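Local coordinates for inorganic pyrophosphatase (Helicobacter pylori, PDB 2BQX), which probably catalyses the magnesium-dependent hydrolysis of inorganic pyrophosphate to two phosphate ions, and works as a homohexamer, at residues H24-Y29 / D41-G46; D66-L71 / M100-I105. All coordinates share one frame; numbering follows the deposited sequence.

Contact 1. Residues H24-Y29 / D41-G46; sequences HSNIKY and DRVLYG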
ATOM      1  N   HIS A  24      -5.072   3.626 -10.464  1.00 17.27           N
ATOM      2  CA  HIS A  24      -4.891   4.307  -9.176  1.00 20.19           C
ATOM      3  C   HIS A  24      -3.624   5.145  -9.054  1.00 19.47           C
ATOM      4  O   HIS A  24      -3.480   5.917  -8.106  1.00 20.48           O
ATOM      5  CB  HIS A  24      -4.930   3.308  -8.006  1.00 21.66           C
ATOM      6  CG  HIS A  24      -6.218   2.552  -7.902  1.00 22.16           C
ATOM      7  ND1 HIS A  24      -7.441   3.180  -7.836  1.00 23.80           N
ATOM      8  CD2 HIS A  24      -6.473   1.222  -7.852  1.00 24.65           C
ATOM      9  CE1 HIS A  24      -8.397   2.272  -7.752  1.00 24.14           C
ATOM     10  NE2 HIS A  24      -7.837   1.077  -7.759  1.00 24.37           N
ATOM     11  N   SER A  25      -2.705   5.003 -10.000  1.00 17.54           N
ATOM     12  CA  SER A  25      -1.459   5.761  -9.949  1.00 18.22           C
ATOM     13  C   SER A  25      -1.658   7.198 -10.421  1.00 18.56           C
ATOM     14  O   SER A  25      -2.603   7.493 -11.156  1.00 19.16           O
ATOM     15  CB  SER A  25      -0.397   5.081 -10.823  1.00 17.42           C
ATOM     16  OG  SER A  25       0.798   5.844 -10.861  1.00 19.88           O
ATOM     17  N   ASN A  26      -0.777   8.094  -9.981  1.00 18.66           N
ATOM     18  CA  ASN A  26      -0.830   9.486 -10.416  1.00 19.09           C
ATOM     19  C   ASN A  26       0.438   9.750 -11.235  1.00 19.06           C
ATOM     20  O   ASN A  26       0.797  10.893 -11.498  1.00 19.20           O
ATOM     21  CB  ASN A  26      -0.923  10.447  -9.215  1.00 19.48           C
ATOM     22  CG  ASN A  26       0.312  10.421  -8.329  1.00 18.01           C
ATOM     23  OD1 ASN A  26       1.073   9.451  -8.329  1.00 19.89           O
ATOM     24  ND2 ASN A  26       0.507  11.491  -7.551  1.00 18.11           N
ATOM     25  N   ILE A  27       1.098   8.675 -11.652  1.00 17.64           N
ATOM     26  CA  ILE A  27       2.315   8.799 -12.449  1.00 18.50           C
ATOM     27  C   ILE A  27       2.107   8.219 -13.841  1.00 18.05           C
ATOM     28  O   ILE A  27       1.832   7.028 -13.998  1.00 17.91           O
ATOM     29  CB  ILE A  27       3.508   8.063 -11.806  1.00 18.43           C
ATOM     30  CG1 ILE A  27       3.780   8.620 -10.406  1.00 19.31           C
ATOM     31  CG2 ILE A  27       4.752   8.230 -12.698  1.00 20.52           C
ATOM     32  CD1 ILE A  27       4.843   7.861  -9.634  1.00 20.85           C
ATOM     33  N   LYS A  28       2.236   9.062 -14.856  1.00 18.57           N
ATOM     34  CA  LYS A  28       2.088   8.598 -16.230  1.00 20.48           C
ATOM     35  C   LYS A  28       3.461   8.257 -16.801  1.00 20.64           C
ATOM     36  O   LYS A  28       4.354   9.105 -16.817  1.00 20.85           O
ATOM     37  CB  LYS A  28       1.448   9.687 -17.092  1.00 23.66           C
ATOM     38  CG  LYS A  28       1.357   9.346 -18.574  1.00 27.77           C
ATOM     39  CD  LYS A  28       0.771  10.513 -19.358  1.00 31.58           C
ATOM     40  CE  LYS A  28       0.589  10.176 -20.834  1.00 34.24           C
ATOM     41  NZ  LYS A  28       1.886   9.957 -21.522  1.00 38.14           N
ATOM     42  N   TYR A  29       3.635   7.017 -17.254  1.00 19.79           N
ATOM     43  CA  TYR A  29       4.895   6.604 -17.866  1.00 21.05           C
ATOM     44  C   TYR A  29       4.655   6.597 -19.369  1.00 24.07           C
ATOM     45  O   TYR A  29       3.509   6.657 -19.826  1.00 22.24           O
ATOM     46  CB  TYR A  29       5.301   5.188 -17.423  1.00 21.75           C
ATOM     47  CG  TYR A  29       5.686   5.079 -15.968  1.00 21.36           C
ATOM     48  CD1 TYR A  29       6.989   5.354 -15.545  1.00 21.14           C
ATOM     49  CD2 TYR A  29       4.737   4.742 -15.006  1.00 21.66           C
ATOM     50  CE1 TYR A  29       7.335   5.298 -14.199  1.00 20.86           C
ATOM     51  CE2 TYR A  29       5.071   4.685 -13.657  1.00 20.52           C
ATOM     52  CZ  TYR A  29       6.372   4.967 -13.260  1.00 20.18           C
ATOM     53  OH  TYR A  29       6.710   4.949 -11.923  1.00 18.68           O
ATOM     54  N   ASP A  41       6.847  10.259 -17.578  1.00 24.96           N
ATOM     55  CA  ASP A  41       6.375  11.364 -18.406  1.00 26.11           C
ATOM     56  C   ASP A  41       5.702  12.492 -17.636  1.00 26.19           C
ATOM     57  O   ASP A  41       5.947  13.671 -17.900  1.00 25.42           O
ATOM     58  CB  ASP A  41       5.415  10.815 -19.467  1.00 28.29           C
ATOM     59  CG  ASP A  41       5.061  11.839 -20.527  1.00 31.16           C
ATOM     60  OD1 ASP A  41       3.863  11.951 -20.847  1.00 34.53           O
ATOM     61  OD2 ASP A  41       5.969  12.521 -21.048  1.00 32.08           O
ATOM     62  N   ARG A  42       4.859  12.146 -16.673  1.00 25.30           N
ATOM     63  CA  ARG A  42       4.171  13.187 -15.930  1.00 24.63           C
ATOM     64  C   ARG A  42       3.612  12.712 -14.606  1.00 23.54           C
ATOM     65  O   ARG A  42       3.214  11.561 -14.469  1.00 22.05           O
ATOM     66  CB  ARG A  42       3.026  13.734 -16.791  1.00 27.77           C
ATOM     67  CG  ARG A  42       2.100  14.721 -16.102  1.00 31.07           C
ATOM     68  CD  ARG A  42       2.796  16.049 -15.873  1.00 33.52           C
ATOM     69  NE  ARG A  42       3.545  16.465 -17.054  1.00 36.65           N
ATOM     70  CZ  ARG A  42       3.018  16.615 -18.264  1.00 37.80           C
ATOM     71  NH1 ARG A  42       3.787  16.991 -19.279  1.00 38.07           N
ATOM     72  NH2 ARG A  42       1.721  16.395 -18.460  1.00 38.11           N
ATOM     73  N   VAL A  43       3.611  13.609 -13.629  1.00 21.83           N
ATOM     74  CA  VAL A  43       3.023  13.321 -12.335  1.00 21.42           C
ATOM     75  C   VAL A  43       1.847  14.281 -12.314  1.00 21.83           C
ATOM     76  O   VAL A  43       2.026  15.493 -12.456  1.00 21.18           O
ATOM     77  CB  VAL A  43       3.968  13.639 -11.159  1.00 20.70           C
ATOM     78  CG1 VAL A  43       3.256  13.345  -9.845  1.00 20.31           C
ATOM     79  CG2 VAL A  43       5.236  12.790 -11.251  1.00 21.08           C
ATOM     80  N   LEU A  44       0.645  13.739 -12.170  1.00 20.59           N
ATOM     81  CA  LEU A  44      -0.567  14.563 -12.162  1.00 19.92           C
ATOM     82  C   LEU A  44      -0.421  15.779 -11.250  1.00 20.05           C
ATOM     83  O   LEU A  44       0.072  15.670 -10.130  1.00 19.23           O
ATOM     84  CB  LEU A  44      -1.766  13.718 -11.718  1.00 19.89           C
ATOM     85  CG  LEU A  44      -2.167  12.550 -12.626  1.00 18.92           C
ATOM     86  CD1 LEU A  44      -3.339  11.812 -12.008  1.00 19.25           C
ATOM     87  CD2 LEU A  44      -2.549  13.078 -14.014  1.00 22.55           C
ATOM     88  N   TYR A  45      -0.848  16.937 -11.743  1.00 19.32           N
ATOM     89  CA  TYR A  45      -0.773  18.179 -10.977  1.00 20.14           C
ATOM     90  C   TYR A  45      -1.820  18.209  -9.869  1.00 20.46           C
ATOM     91  O   TYR A  45      -1.619  18.839  -8.836  1.00 22.04           O
ATOM     92  CB  TYR A  45      -1.016  19.384 -11.884  1.00 20.94           C
ATOM     93  CG  TYR A  45       0.152  19.800 -12.760  1.00 21.98           C
ATOM     94  CD1 TYR A  45       0.993  18.857 -13.349  1.00 23.08           C
ATOM     95  CD2 TYR A  45       0.364  21.147 -13.053  1.00 23.63           C
ATOM     96  CE1 TYR A  45       2.022  19.254 -14.219  1.00 24.76           C
ATOM     97  CE2 TYR A  45       1.376  21.555 -13.915  1.00 24.74           C
ATOM     98  CZ  TYR A  45       2.200  20.604 -14.495  1.00 25.83           C
ATOM     99  OH  TYR A  45       3.195  21.010 -15.359  1.00 27.93           O
ATOM    100  N   GLY A  46      -2.939  17.531 -10.101  1.00 19.92           N
ATOM    101  CA  GLY A  46      -4.005  17.521  -9.123  1.00 18.57           C
ATOM    102  C   GLY A  46      -4.056  16.291  -8.248  1.00 19.55           C
ATOM    103  O   GLY A  46      -3.316  15.325  -8.455  1.00 17.84           O
TER

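Contact 2. Residues D66-L71 / M100-I105; sequences DPVDAL and MDEKLI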
ATOM      1  N   ASP A  66       0.407   8.998 -32.841  1.00 30.34           N
ATOM      2  CA  ASP A  66       0.976   8.014 -31.928  1.00 30.73           C
ATOM      3  C   ASP A  66       0.054   6.799 -31.892  1.00 28.38           C
ATOM      4  O   ASP A  66      -1.102   6.873 -32.316  1.00 28.87           O
ATOM      5  CB  ASP A  66       1.118   8.614 -30.522  1.00 33.28           C
ATOM      6  CG  ASP A  66       2.245   9.635 -30.428  1.00 36.89           C
ATOM      7  OD1 ASP A  66       2.307  10.358 -29.415  1.00 39.88           O
ATOM      8  OD2 ASP A  66       3.077   9.707 -31.357  1.00 40.13           O
ATOM      9  N   PRO A  67       0.554   5.654 -31.407  1.00 27.35           N
ATOM     10  CA  PRO A  67      -0.299   4.465 -31.350  1.00 24.61           C
ATOM     11  C   PRO A  67      -1.623   4.807 -30.660  1.00 21.90           C
ATOM     12  O   PRO A  67      -1.660   5.678 -29.795  1.00 19.86           O
ATOM     13  CB  PRO A  67       0.551   3.475 -30.557  1.00 26.02           C
ATOM     14  CG  PRO A  67       1.954   3.845 -30.974  1.00 27.63           C
ATOM     15  CD  PRO A  67       1.916   5.359 -30.921  1.00 26.33           C
ATOM     16  N   VAL A  68      -2.703   4.138 -31.049  1.00 22.97           N
ATOM     17  CA  VAL A  68      -4.013   4.408 -30.457  1.00 25.21           C
ATOM     18  C   VAL A  68      -4.014   4.028 -28.971  1.00 24.90           C
ATOM     19  O   VAL A  68      -3.475   2.989 -28.592  1.00 25.37           O
ATOM     20  CB  VAL A  68      -5.129   3.640 -31.215  1.00 25.99           C
ATOM     21  CG1 VAL A  68      -4.887   2.139 -31.138  1.00 28.47           C
ATOM     22  CG2 VAL A  68      -6.492   3.999 -30.647  1.00 27.71           C
ATOM     23  N   ASP A  69      -4.607   4.881 -28.137  1.00 24.53           N
ATOM     24  CA  ASP A  69      -4.651   4.652 -26.687  1.00 24.49           C
ATOM     25  C   ASP A  69      -5.803   3.751 -26.272  1.00 23.36           C
ATOM     26  O   ASP A  69      -6.840   3.706 -26.929  1.00 22.59           O
ATOM     27  CB  ASP A  69      -4.803   5.972 -25.921  1.00 27.63           C
ATOM     28  CG  ASP A  69      -3.631   6.905 -26.107  1.00 31.39           C
ATOM     29  OD1 ASP A  69      -2.472   6.437 -26.027  1.00 32.55           O
ATOM     30  OD2 ASP A  69      -3.880   8.111 -26.307  1.00 32.31           O
ATOM     31  N   ALA A  70      -5.629   3.056 -25.157  1.00 22.31           N
ATOM     32  CA  ALA A  70      -6.671   2.181 -24.655  1.00 20.92           C
ATOM     33  C   ALA A  70      -6.680   2.182 -23.137  1.00 22.01           C
ATOM     34  O   ALA A  70      -5.628   2.205 -22.503  1.00 21.07           O
ATOM     35  CB  ALA A  70      -6.457   0.770 -25.161  1.00 22.78           C
ATOM     36  N   LEU A  71      -7.877   2.188 -22.569  1.00 20.19           N
ATOM     37  CA  LEU A  71      -8.027   2.115 -21.132  1.00 20.85           C
ATOM     38  C   LEU A  71      -8.408   0.666 -20.913  1.00 20.73           C
ATOM     39  O   LEU A  71      -9.244   0.127 -21.640  1.00 19.65           O
ATOM     40  CB  LEU A  71      -9.163   3.015 -20.650  1.00 22.44           C
ATOM     41  CG  LEU A  71      -8.865   4.518 -20.653  1.00 26.38           C
ATOM     42  CD1 LEU A  71     -10.153   5.308 -20.420  1.00 28.09           C
ATOM     43  CD2 LEU A  71      -7.852   4.823 -19.560  1.00 31.20           C
ATOM     44  N   MET A 100      -8.774  16.290 -31.857  1.00 29.42           N
ATOM     45  CA  MET A 100      -9.585  15.191 -31.373  1.00 30.55           C
ATOM     46  C   MET A 100      -8.709  14.050 -30.888  1.00 30.33           C
ATOM     47  O   MET A 100      -7.596  13.844 -31.376  1.00 29.33           O
ATOM     48  CB  MET A 100     -10.531  14.706 -32.472  1.00 32.12           C
ATOM     49  CG  MET A 100     -11.612  15.715 -32.821  1.00 35.02           C
ATOM     50  SD  MET A 100     -12.527  16.268 -31.360  1.00 38.18           S
ATOM     51  CE  MET A 100     -13.468  14.794 -30.949  1.00 37.53           C
ATOM     52  N   ASP A 101      -9.211  13.322 -29.903  1.00 28.93           N
ATOM     53  CA  ASP A 101      -8.471  12.205 -29.356  1.00 29.71           C
ATOM     54  C   ASP A 101      -9.489  11.128 -29.034  1.00 30.00           C
ATOM     55  O   ASP A 101     -10.642  11.418 -28.726  1.00 29.68           O
ATOM     56  CB  ASP A 101      -7.714  12.636 -28.098  1.00 29.20           C
ATOM     57  CG  ASP A 101      -6.679  11.612 -27.656  1.00 33.35           C
ATOM     58  OD1 ASP A 101      -6.454  10.618 -28.381  1.00 32.50           O
ATOM     59  OD2 ASP A 101      -6.079  11.809 -26.580  1.00 34.33           O
ATOM     60  N   GLU A 102      -9.060   9.881 -29.133  1.00 29.62           N
ATOM     61  CA  GLU A 102      -9.941   8.765 -28.869  1.00 30.38           C
ATOM     62  C   GLU A 102      -9.257   7.840 -27.880  1.00 28.86           C
ATOM     63  O   GLU A 102      -8.046   7.630 -27.954  1.00 30.70           O
ATOM     64  CB  GLU A 102     -10.229   8.005 -30.168  1.00 32.52           C
ATOM     65  CG  GLU A 102      -8.965   7.498 -30.856  1.00 38.19           C
ATOM     66  CD  GLU A 102      -8.152   8.616 -31.493  1.00 40.60           C
ATOM     67  OE1 GLU A 102      -6.911   8.484 -31.568  1.00 41.25           O
ATOM     68  OE2 GLU A 102      -8.757   9.618 -31.931  1.00 41.78           O
ATOM     69  N   LYS A 103     -10.021   7.309 -26.935  1.00 26.77           N
ATOM     70  CA  LYS A 103      -9.455   6.378 -25.969  1.00 25.63           C
ATOM     71  C   LYS A 103     -10.301   5.118 -26.060  1.00 23.89           C
ATOM     72  O   LYS A 103     -11.479   5.138 -25.718  1.00 23.61           O
ATOM     73  CB  LYS A 103      -9.527   6.930 -24.536  1.00 27.21           C
ATOM     74  CG  LYS A 103      -8.902   8.302 -24.315  1.00 27.72           C
ATOM     75  CD  LYS A 103      -7.405   8.304 -24.535  1.00 26.07           C
ATOM     76  CE  LYS A 103      -6.820   9.699 -24.305  1.00 27.56           C
ATOM     77  NZ  LYS A 103      -5.403   9.783 -24.750  1.00 27.67           N
ATOM     78  N   LEU A 104      -9.712   4.033 -26.543  1.00 22.06           N
ATOM     79  CA  LEU A 104     -10.439   2.779 -26.639  1.00 22.14           C
ATOM     80  C   LEU A 104     -10.751   2.324 -25.212  1.00 22.05           C
ATOM     81  O   LEU A 104      -9.948   2.534 -24.305  1.00 22.10           O
ATOM     82  CB  LEU A 104      -9.581   1.724 -27.352  1.00 22.25           C
ATOM     83  CG  LEU A 104      -9.267   1.971 -28.835  1.00 21.12           C
ATOM     84  CD1 LEU A 104      -8.272   0.931 -29.354  1.00 22.07           C
ATOM     85  CD2 LEU A 104     -10.555   1.913 -29.629  1.00 21.43           C
ATOM     86  N   ILE A 105     -11.920   1.724 -25.013  1.00 21.23           N
ATOM     87  CA  ILE A 105     -12.320   1.228 -23.694  1.00 20.66           C
ATOM     88  C   ILE A 105     -12.279  -0.290 -23.783  1.00 20.89           C
ATOM     89  O   ILE A 105     -12.986  -0.887 -24.598  1.00 20.94           O
ATOM     90  CB  ILE A 105     -13.754   1.670 -23.324  1.00 19.29           C
ATOM     91  CG1 ILE A 105     -13.866   3.199 -23.356  1.00 19.89           C
ATOM     92  CG2 ILE A 105     -14.140   1.115 -21.945  1.00 20.53           C
ATOM     93  CD1 ILE A 105     -12.908   3.939 -22.447  1.00 18.05           C
TER
HETATM   94  O   HOH W   1      -5.717   7.452 -29.313  1.00 33.50           O

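Contact 1. Residues H24-Y29 / D41-G46
Ser-25 O lies 4.5 Å from Leu-44 CD1 at the open end of a beta hairpin, whose antiparallel strands are 27-31 and 38-43. Ser-25 OG accepts from Ile-27 N, an ST turn leading into the first strand. Leu-44 N donates to Asn-26 O at 2.9 Å. Leu-44 CD1 lies 3.9 Å from Asn-26 CB. The Asn-26 side chain runs beside that of Val-43, with ND2 4.0 Å from Val-43 CG1. Ile-27 and Val-43 form a non-hydrogen-bonded pair. Their side chains share one face of the sheet, where Ile-27 packs on Ala-77 of the second subunit. Lys-28 and Arg-42 lie on the other face, and both are predicted substrate ligands. Lys-28 N donates to Arg-42 O at 2.7 Å. The guanidinium of Arg-42 leads away to Lys-111 O of the second subunit and to Glu-144. Asp-41 and Arg-42 both face Lys-28, a classic beta bulge, and Lys-28 O accepts from the N of each. The Lys-28 chain is extended until chi4 (-66°) turns NZ aside. There NZ forms a salt bridge with Asp-41 OD1 at 2.9 Å, on the anti side of the carboxylate and 34° out of its plane.

Contact 2. Residues D66-L71 / M100-I105
Asp-69 CG stands anti to its carbonyl carbon (chi1 -63°), and Lys-103 CG does the same (chi1 -55°). The lysine chain then bends at chi2 (-65°) and flanks the aspartate. Its NZ reaches Asp-69 OD2 at 2.7 Å, from above the carboxylate plane. The same NZ meets Asp-101 OD2 at 2.8 Å, on the syn side, and also bonds Tyr-54 OH. One ammonium thus links two carboxylates that are predicted magnesium ligands. Asp-69 OD2 and Asp-101 OD1 come within 4.1 Å of each other. A water bridges the segments where the strands diverge. It accepts from Asp-69 N and lies 2.7 Å from Glu-102 O, with Glu-102 OE1 also close by. Glu-102 OE2 is held by Ser-63. Beyond this point 69-72 and 99-108 are parallel neighbours in the curled sheet, the OB-like beta barrel of family I soluble pyrophosphatases. Leu-104 N donates to Asp-69 O, and Leu-104 O accepts from Leu-71 N. Ala-70 and Leu-104 share a face, CB to CB 3.9 Å. The Val-68 side chain crosses that of Leu-104 at about a right angle, with CG2 3.8 Å from Leu-104 CD1. Helix 157-171 covers this side through Val-163 and Ala-167. On the opposite face from Ala-70 and Leu-104, Leu-71 and Ile-105 lie alongside each other and touch through their CD1 atoms, 3.7 Å apart.

Overall arrangement
From the N terminus, contact 1 comes first. It closes a short loop of 11 residues, the turn end of the hairpin 27-31/38-43. The chain then passes through strand 53-56 before contact 2 opens. This strand pairs with 69-72 and brings Tyr-54, a predicted substrate ligand, near Lys-28. Contact 2 closes a longer loop of 28 residues, which includes strand 83-96. The two loops follow in series and neither nests nor crosses. Contact 1 joins the strands of a two-stranded hairpin beside the barrel, at the border with a second subunit. Contact 2 ties two strands of the mixed sheet near the centre of the chain. The contact centres are about 17 Å apart.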